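Local coordinates for protein neuraminidase (Influenza A virus, PDB 4GDJ) that is a neuraminidase-like surface glycoprotein with a diverged putative active site, so that removal of terminal sialic acid from glycoconjugates is only a presumed activity, at residues P276-K281 / L293-D298; Y203-L208 / E333-C338; S52-F57 / K81-S86. All coordinates share one frame; numbering follows the deposited sequence.

Contact 1: residues P276-K281 / L293-D298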
# COMPACT_ATOMS: atom_id res chain seq x y z
N PRO A 276 16.24 8.43 9.20
CA PRO A 276 15.27 9.43 8.75
C PRO A 276 13.96 8.84 8.15
O PRO A 276 13.96 7.75 7.58
CB PRO A 276 16.03 10.15 7.64
CG PRO A 276 16.90 9.10 7.08
CD PRO A 276 17.34 8.29 8.23
N ALA A 277 12.89 9.60 8.28
CA ALA A 277 11.62 9.29 7.64
C ALA A 277 11.52 10.03 6.32
O ALA A 277 12.19 11.05 6.09
CB ALA A 277 10.49 9.70 8.54
N TRP A 278 10.66 9.53 5.44
CA TRP A 278 10.40 10.22 4.20
C TRP A 278 8.91 10.25 3.96
O TRP A 278 8.27 9.20 4.04
CB TRP A 278 11.05 9.50 3.05
CG TRP A 278 12.51 9.60 2.89
CD1 TRP A 278 13.48 8.83 3.48
CD2 TRP A 278 13.19 10.50 2.01
NE1 TRP A 278 14.70 9.21 3.03
CE2 TRP A 278 14.55 10.23 2.12
CE3 TRP A 278 12.75 11.51 1.14
CZ2 TRP A 278 15.51 10.94 1.38
CZ3 TRP A 278 13.71 12.22 0.43
CH2 TRP A 278 15.07 11.92 0.55
N THR A 279 8.38 11.44 3.69
CA THR A 279 6.99 11.62 3.35
C THR A 279 6.89 11.86 1.87
O THR A 279 7.90 12.09 1.20
CB THR A 279 6.33 12.81 4.07
OG1 THR A 279 7.07 13.99 3.82
CG2 THR A 279 6.28 12.57 5.55
N SER A 280 5.66 11.79 1.36
CA SER A 280 5.42 11.91 -0.05
C SER A 280 4.01 12.40 -0.29
O SER A 280 3.07 12.01 0.42
CB SER A 280 5.68 10.56 -0.73
OG SER A 280 4.75 9.57 -0.27
N LYS A 281 3.85 13.30 -1.25
CA LYS A 281 2.56 13.91 -1.53
C LYS A 281 2.59 14.60 -2.88
O LYS A 281 3.66 14.76 -3.50
CB LYS A 281 2.24 14.94 -0.47
CG LYS A 281 3.30 16.01 -0.42
CD LYS A 281 3.04 16.97 0.70
CE LYS A 281 4.06 18.14 0.62
NZ LYS A 281 3.75 19.14 1.68
N LEU A 293 8.94 14.32 -2.40
CA LEU A 293 9.49 13.51 -1.32
C LEU A 293 10.28 14.39 -0.37
O LEU A 293 11.14 15.18 -0.80
CB LEU A 293 10.45 12.48 -1.88
CG LEU A 293 9.93 11.58 -2.99
CD1 LEU A 293 11.04 10.69 -3.48
CD2 LEU A 293 8.80 10.73 -2.45
N GLU A 294 10.00 14.26 0.92
CA GLU A 294 10.68 15.05 1.94
C GLU A 294 11.26 14.16 3.01
O GLU A 294 10.55 13.30 3.55
CB GLU A 294 9.72 16.06 2.59
CG GLU A 294 9.25 17.13 1.65
CD GLU A 294 8.34 18.13 2.30
OE1 GLU A 294 7.38 17.73 3.00
OE2 GLU A 294 8.58 19.34 2.11
N GLN A 295 12.54 14.37 3.30
CA GLN A 295 13.25 13.63 4.34
C GLN A 295 13.18 14.38 5.69
O GLN A 295 13.36 15.61 5.74
CB GLN A 295 14.69 13.42 3.92
CG GLN A 295 15.49 12.53 4.86
CD GLN A 295 16.98 12.44 4.45
OE1 GLN A 295 17.49 11.37 4.15
NE2 GLN A 295 17.65 13.59 4.43
N ILE A 296 12.87 13.63 6.75
CA ILE A 296 12.73 14.17 8.10
C ILE A 296 13.66 13.39 9.03
O ILE A 296 13.31 12.30 9.47
CB ILE A 296 11.28 14.06 8.59
CG1 ILE A 296 10.34 14.91 7.74
CG2 ILE A 296 11.18 14.53 10.02
CD1 ILE A 296 8.89 14.51 7.91
N PRO A 297 14.86 13.91 9.31
CA PRO A 297 15.83 13.11 10.08
C PRO A 297 15.33 12.63 11.44
O PRO A 297 15.68 11.52 11.86
CB PRO A 297 17.05 14.04 10.22
CG PRO A 297 16.98 14.92 9.00
CD PRO A 297 15.46 15.17 8.83
N ASP A 298 14.51 13.39 12.14
CA ASP A 298 14.15 12.93 13.48
C ASP A 298 12.94 11.99 13.46
O ASP A 298 12.42 11.65 14.51
CB ASP A 298 13.87 14.12 14.39
CG ASP A 298 15.13 14.96 14.67
OD1 ASP A 298 16.22 14.52 14.26
OD2 ASP A 298 15.01 16.03 15.29
O HOH W 1 6.47 15.14 1.28
O HOH W 2 7.05 16.57 5.18
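Pro276 lays its ring against Gln295, CB to CG 3.7 Å, just before the antiparallel hairpin of strands 277-281 and 289-296 takes hold. Ala277 and Ile296 form a hydrogen-bonded antiparallel pair: Ala277 N reaches Ile296 O at 3.0 Å, and Ala277 O receives Ile296 N at 2.7 Å. Trp278 turns to the other side of the sheet, where Gln295 CB sits over its six-membered ring, 3.5 Å from the centroid and 5° off the normal. Gln295 swings CG away from its backbone N (chi1 -173°) and runs its extended chain across that ring. Trp278 NE1 is bonded to Val18 O, and Trp21 meets the indole edge-to-face. Thr279 repeats the two-bond ladder with Glu294, Thr279 N to Glu294 O being 2.9 Å, and two waters, each 2.9 Å from Thr279 OG1 and each donating to Glu294 OE1, link the side chains. Ser280 CB touches Leu293 CD2 at 3.6 Å, while its OG bonds Phe270 O. Lys281 stretches out beside the carboxylate, NZ 4.1 Å from Glu294 OE1, too far for a salt bridge. The hairpin is therefore two-sided: the Trp278 face is held by CH-pi and apolar contacts, whereas on the opposite face Ala277 and Ile296 pack together and two waters join Thr279 to Glu294; the nearby ammonium and the donating waters would probably help stabilise negative charge on Glu294.

Contact 2: residues Y203-L208 / E333-C338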
# COMPACT_ATOMS: atom_id res chain seq x y z
N TYR A 203 5.96 -2.37 4.39
CA TYR A 203 7.28 -2.90 4.09
C TYR A 203 7.79 -3.47 5.38
O TYR A 203 7.19 -3.26 6.42
CB TYR A 203 8.24 -1.82 3.54
CG TYR A 203 8.53 -0.77 4.55
CD1 TYR A 203 7.68 0.31 4.74
CD2 TYR A 203 9.66 -0.87 5.35
CE1 TYR A 203 7.92 1.25 5.67
CE2 TYR A 203 9.93 0.09 6.30
CZ TYR A 203 9.07 1.14 6.45
OH TYR A 203 9.34 2.07 7.42
N THR A 204 8.89 -4.21 5.33
CA THR A 204 9.46 -4.75 6.54
C THR A 204 10.96 -4.46 6.62
O THR A 204 11.67 -4.57 5.63
CB THR A 204 9.23 -6.27 6.65
OG1 THR A 204 9.72 -6.75 7.90
CG2 THR A 204 9.86 -7.03 5.52
N ILE A 205 11.39 -4.08 7.81
CA ILE A 205 12.80 -3.92 8.13
C ILE A 205 13.03 -4.45 9.54
O ILE A 205 12.31 -4.08 10.47
CB ILE A 205 13.21 -2.46 8.08
CG1 ILE A 205 13.20 -1.98 6.63
CG2 ILE A 205 14.61 -2.29 8.68
CD1 ILE A 205 13.52 -0.50 6.49
N ASN A 206 13.97 -5.37 9.69
CA ASN A 206 14.33 -5.91 11.00
C ASN A 206 13.18 -6.63 11.71
O ASN A 206 12.94 -6.42 12.89
CB ASN A 206 14.88 -4.80 11.89
CG ASN A 206 16.27 -4.34 11.45
OD1 ASN A 206 17.06 -5.12 10.89
ND2 ASN A 206 16.59 -3.07 11.71
N ASN A 207 12.51 -7.49 10.97
CA ASN A 207 11.29 -8.17 11.43
C ASN A 207 10.24 -7.29 12.15
O ASN A 207 9.38 -7.80 12.87
CB ASN A 207 11.63 -9.43 12.24
CG ASN A 207 12.31 -10.51 11.40
OD1 ASN A 207 12.25 -10.50 10.16
ND2 ASN A 207 12.98 -11.44 12.07
N LEU A 208 10.29 -5.98 11.94
CA LEU A 208 9.12 -5.14 12.17
C LEU A 208 8.39 -4.97 10.85
O LEU A 208 9.01 -4.87 9.78
CB LEU A 208 9.53 -3.77 12.68
CG LEU A 208 8.87 -3.26 13.95
CD1 LEU A 208 8.87 -4.32 15.06
CD2 LEU A 208 9.61 -2.03 14.41
N GLU A 333 23.17 -6.11 2.14
CA GLU A 333 23.55 -5.67 3.48
C GLU A 333 22.36 -5.05 4.24
O GLU A 333 21.83 -5.66 5.17
CB GLU A 333 24.71 -4.67 3.40
CG GLU A 333 25.08 -4.02 4.74
CD GLU A 333 26.55 -4.20 5.10
OE1 GLU A 333 27.17 -5.18 4.63
OE2 GLU A 333 27.08 -3.36 5.86
N CYS A 334 21.97 -3.84 3.85
CA CYS A 334 20.76 -3.21 4.35
C CYS A 334 19.58 -3.76 3.55
O CYS A 334 19.74 -4.17 2.40
CB CYS A 334 20.82 -1.69 4.20
SG CYS A 334 22.20 -0.83 5.07
N GLN A 335 18.39 -3.78 4.13
CA GLN A 335 17.21 -4.20 3.37
C GLN A 335 16.75 -3.10 2.42
O GLN A 335 16.63 -1.95 2.81
CB GLN A 335 16.08 -4.60 4.31
CG GLN A 335 16.38 -5.91 5.05
CD GLN A 335 15.41 -6.19 6.19
OE1 GLN A 335 15.61 -5.74 7.33
NE2 GLN A 335 14.34 -6.95 5.89
N ARG A 336 16.51 -3.45 1.17
CA ARG A 336 15.97 -2.49 0.22
C ARG A 336 14.48 -2.16 0.40
O ARG A 336 13.68 -2.99 0.86
CB ARG A 336 16.22 -2.97 -1.21
CG ARG A 336 17.27 -2.10 -1.91
CD ARG A 336 17.89 -2.79 -3.11
NE ARG A 336 17.23 -2.47 -4.37
CZ ARG A 336 16.95 -3.37 -5.32
NH1 ARG A 336 17.26 -4.65 -5.14
NH2 ARG A 336 16.36 -2.99 -6.45
N VAL A 337 14.14 -0.92 0.05
CA VAL A 337 12.76 -0.43 0.03
C VAL A 337 12.61 0.38 -1.23
O VAL A 337 13.45 1.23 -1.53
CB VAL A 337 12.45 0.52 1.18
CG1 VAL A 337 10.95 0.78 1.24
CG2 VAL A 337 12.90 -0.05 2.46
N CYS A 338 11.53 0.12 -1.95
CA CYS A 338 11.18 0.83 -3.16
C CYS A 338 9.73 1.27 -3.11
O CYS A 338 8.99 0.88 -2.21
CB CYS A 338 11.38 -0.06 -4.37
SG CYS A 338 13.02 -0.82 -4.46
O HOH W 3 12.42 -7.71 8.08
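The hairpin between strands 200-205 and 208-214 turns at Asn206-Asn207, and the backbone N-H of Asn206 is taken up by the side-chain amide of Gln335. Asn206 N lies 2.9 Å from Gln335 OE1, in the plane of the amide and on a lone pair of the oxygen, with a fairly straight N-H...O angle of 160°. Gln335 gets there by an extended side chain, CG anti to its carbonyl carbon (chi1 -70°), that slides past Ile205 in the opposite direction, leaving OE1 3.8 Å from Ile205 CG2. The other end of the amide is held by a water: Gln335 NE2 donates to it over 3.0 Å, Asn207 N also donates to it, and the water in turn donates to Thr204 OG1 at 2.9 Å. Both ends of the Gln335 amide are thus engaged, which fixes its rotation. This is a two-residue beta hairpin in a blade of the neuraminidase propeller; Ile205 and Leu208 bond each other in both directions, and Asn206 and Asn207 between them take left-handed backbone angles. Thr204 OG1 adds a bond to Leu208 O, 2.8 Å away, so that this carbonyl accepts from two donors, Ile205 N being the other. Deeper in, Val337 supplies the apolar half: its CG2 meets Ile205 CD1 at 4.1 Å, the side chains crossing at about a right angle, and its CG1 approaches Tyr203 CG at 4.4 Å. Tyr203 OH bonds Glu274, and Gln325 bridges the two segments by bonding Thr204 N and Arg336 O. Disulfides to Cys16 and Cys360 tie down Cys334 and Cys338.

Contact 3: residues S52-F57 / K81-S86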
# COMPACT_ATOMS: atom_id res chain seq x y z
N SER A 52 12.59 -11.57 -10.34
CA SER A 52 11.84 -10.64 -11.20
C SER A 52 10.68 -9.98 -10.42
O SER A 52 10.26 -10.48 -9.39
CB SER A 52 11.29 -11.38 -12.43
OG SER A 52 11.02 -12.74 -12.12
N CYS A 53 10.18 -8.87 -10.94
CA CYS A 53 9.10 -8.12 -10.30
C CYS A 53 7.89 -8.07 -11.24
O CYS A 53 8.04 -8.05 -12.48
CB CYS A 53 9.58 -6.70 -9.97
SG CYS A 53 10.80 -6.63 -8.62
N PHE A 54 6.70 -8.05 -10.65
CA PHE A 54 5.46 -8.06 -11.43
C PHE A 54 4.53 -6.93 -11.03
O PHE A 54 4.59 -6.46 -9.90
CB PHE A 54 4.76 -9.39 -11.28
CG PHE A 54 5.60 -10.53 -11.69
CD1 PHE A 54 6.50 -11.09 -10.81
CD2 PHE A 54 5.51 -11.03 -12.98
CE1 PHE A 54 7.30 -12.16 -11.21
CE2 PHE A 54 6.31 -12.10 -13.38
CZ PHE A 54 7.20 -12.65 -12.50
N LYS A 55 3.73 -6.50 -12.00
CA LYS A 55 2.60 -5.64 -11.77
C LYS A 55 1.40 -6.54 -11.59
O LYS A 55 1.10 -7.36 -12.47
CB LYS A 55 2.32 -4.70 -12.95
CG LYS A 55 3.23 -3.51 -13.00
CD LYS A 55 3.04 -2.71 -14.29
CE LYS A 55 3.40 -3.51 -15.53
NZ LYS A 55 3.01 -2.80 -16.78
N PHE A 56 0.75 -6.38 -10.44
CA PHE A 56 -0.53 -7.01 -10.16
C PHE A 56 -1.59 -5.93 -10.27
O PHE A 56 -1.39 -4.82 -9.77
CB PHE A 56 -0.55 -7.61 -8.75
CG PHE A 56 0.31 -8.84 -8.60
CD1 PHE A 56 1.65 -8.72 -8.32
CD2 PHE A 56 -0.24 -10.12 -8.73
CE1 PHE A 56 2.46 -9.86 -8.19
CE2 PHE A 56 0.56 -11.25 -8.61
CZ PHE A 56 1.92 -11.11 -8.31
N PHE A 57 -2.71 -6.22 -10.94
CA PHE A 57 -3.71 -5.20 -11.16
C PHE A 57 -5.09 -5.80 -11.41
O PHE A 57 -5.22 -6.95 -11.77
CB PHE A 57 -3.33 -4.28 -12.33
CG PHE A 57 -3.25 -4.98 -13.64
CD1 PHE A 57 -2.10 -5.66 -14.00
CD2 PHE A 57 -4.32 -4.98 -14.51
CE1 PHE A 57 -2.02 -6.32 -15.19
CE2 PHE A 57 -4.25 -5.66 -15.73
CZ PHE A 57 -3.09 -6.32 -16.07
N LYS A 81 -1.67 -10.28 -13.73
CA LYS A 81 -0.27 -10.10 -13.40
C LYS A 81 0.56 -9.97 -14.69
O LYS A 81 0.32 -10.66 -15.69
CB LYS A 81 0.14 -11.31 -12.56
CG LYS A 81 1.56 -11.61 -12.46
CD LYS A 81 1.75 -12.94 -11.81
CE LYS A 81 3.19 -13.40 -11.99
NZ LYS A 81 3.54 -14.59 -11.16
N THR A 82 1.53 -9.07 -14.68
CA THR A 82 2.34 -8.79 -15.86
C THR A 82 3.76 -8.50 -15.44
O THR A 82 3.97 -7.74 -14.49
CB THR A 82 1.89 -7.50 -16.56
OG1 THR A 82 0.49 -7.57 -16.84
CG2 THR A 82 2.66 -7.31 -17.84
N PRO A 83 4.74 -9.05 -16.17
CA PRO A 83 6.15 -8.67 -15.94
C PRO A 83 6.33 -7.17 -15.99
O PRO A 83 5.79 -6.47 -16.86
CB PRO A 83 6.88 -9.32 -17.11
CG PRO A 83 5.98 -10.46 -17.54
CD PRO A 83 4.58 -10.02 -17.26
N ILE A 84 7.09 -6.66 -15.04
CA ILE A 84 7.23 -5.23 -14.84
C ILE A 84 7.67 -4.48 -16.12
O ILE A 84 7.20 -3.34 -16.38
CB ILE A 84 8.17 -4.97 -13.66
CG1 ILE A 84 8.13 -3.51 -13.21
CG2 ILE A 84 9.59 -5.37 -14.03
CD1 ILE A 84 6.73 -2.94 -13.14
N GLY A 85 8.50 -5.11 -16.94
CA GLY A 85 8.92 -4.45 -18.18
C GLY A 85 7.88 -4.33 -19.30
O GLY A 85 8.12 -3.66 -20.29
N SER A 86 6.72 -4.98 -19.16
CA SER A 86 5.75 -5.06 -20.26
C SER A 86 4.52 -4.18 -20.08
O SER A 86 4.17 -3.82 -18.96
CB SER A 86 5.26 -6.51 -20.43
OG SER A 86 6.34 -7.40 -20.54
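Lys55 and Thr82 form a hydrogen-bonded antiparallel pair, Lys55 N to Thr82 O and Thr82 N to Lys55 O both 2.8 Å, on strands whose directions differ by 150°; beyond it, Ile84 N bonds Cys53 O at 3.1 Å where the chain enters the type I turn Pro83-Ser86. Lys81 packs against two aromatic rings, running alongside Phe56 and reaching over Phe54. With CG opposite the backbone N (chi1 161°), CG lies over the Phe56 face toward its rim, and the extended chain carries CE and NZ over a face of Phe54, 3.7 Å and 4.2 Å from that ring's centroid. NZ stands only 6° off the normal, a cation-pi contact, and Trp111 offers Lys81 another. On the other side of the sheet Lys55 bends at chi3, resting CG on Ile84 CD1 at 3.5 Å and bringing NZ to Ser86 O, 2.7 Å away and nearly along the C=O axis. The lysine thereby joins the strand to the end of the turn, with Asn88 OD1 as a weak second partner. Thr82 OG1 lies at the edge of the Phe57 ring, 3.3 Å from CE1, and is bonded to Ser93 and Asn88. Strands 53-62 and 78-83 are the middle pair of a four-stranded propeller blade: strand 39-48, joined through the Cys48-Cys53 disulfide, flanks the first, and strand 94-98 flanks the second.

Overall arrangement
From the N terminus, contact 3 closes first, joining 52-57 to 81-86 inside one blade of the beta propeller, before either other contact opens. The chain then continues through further blades to 203-208, where contact 2 opens a long loop that is completed only at 333-338. Contact 1, the local hairpin 276-281/293-298, is nested inside that loop. Contacts 1 and 3 each pair neighbouring strands within a blade, whereas contact 2 links a hairpin of one blade to the connection between strands 317-324 and 338-343 of another. Centres of contacts 1 and 3 are about 28 Å apart; contact 2 comes within about 7 Å of each, nearest atoms, without touching.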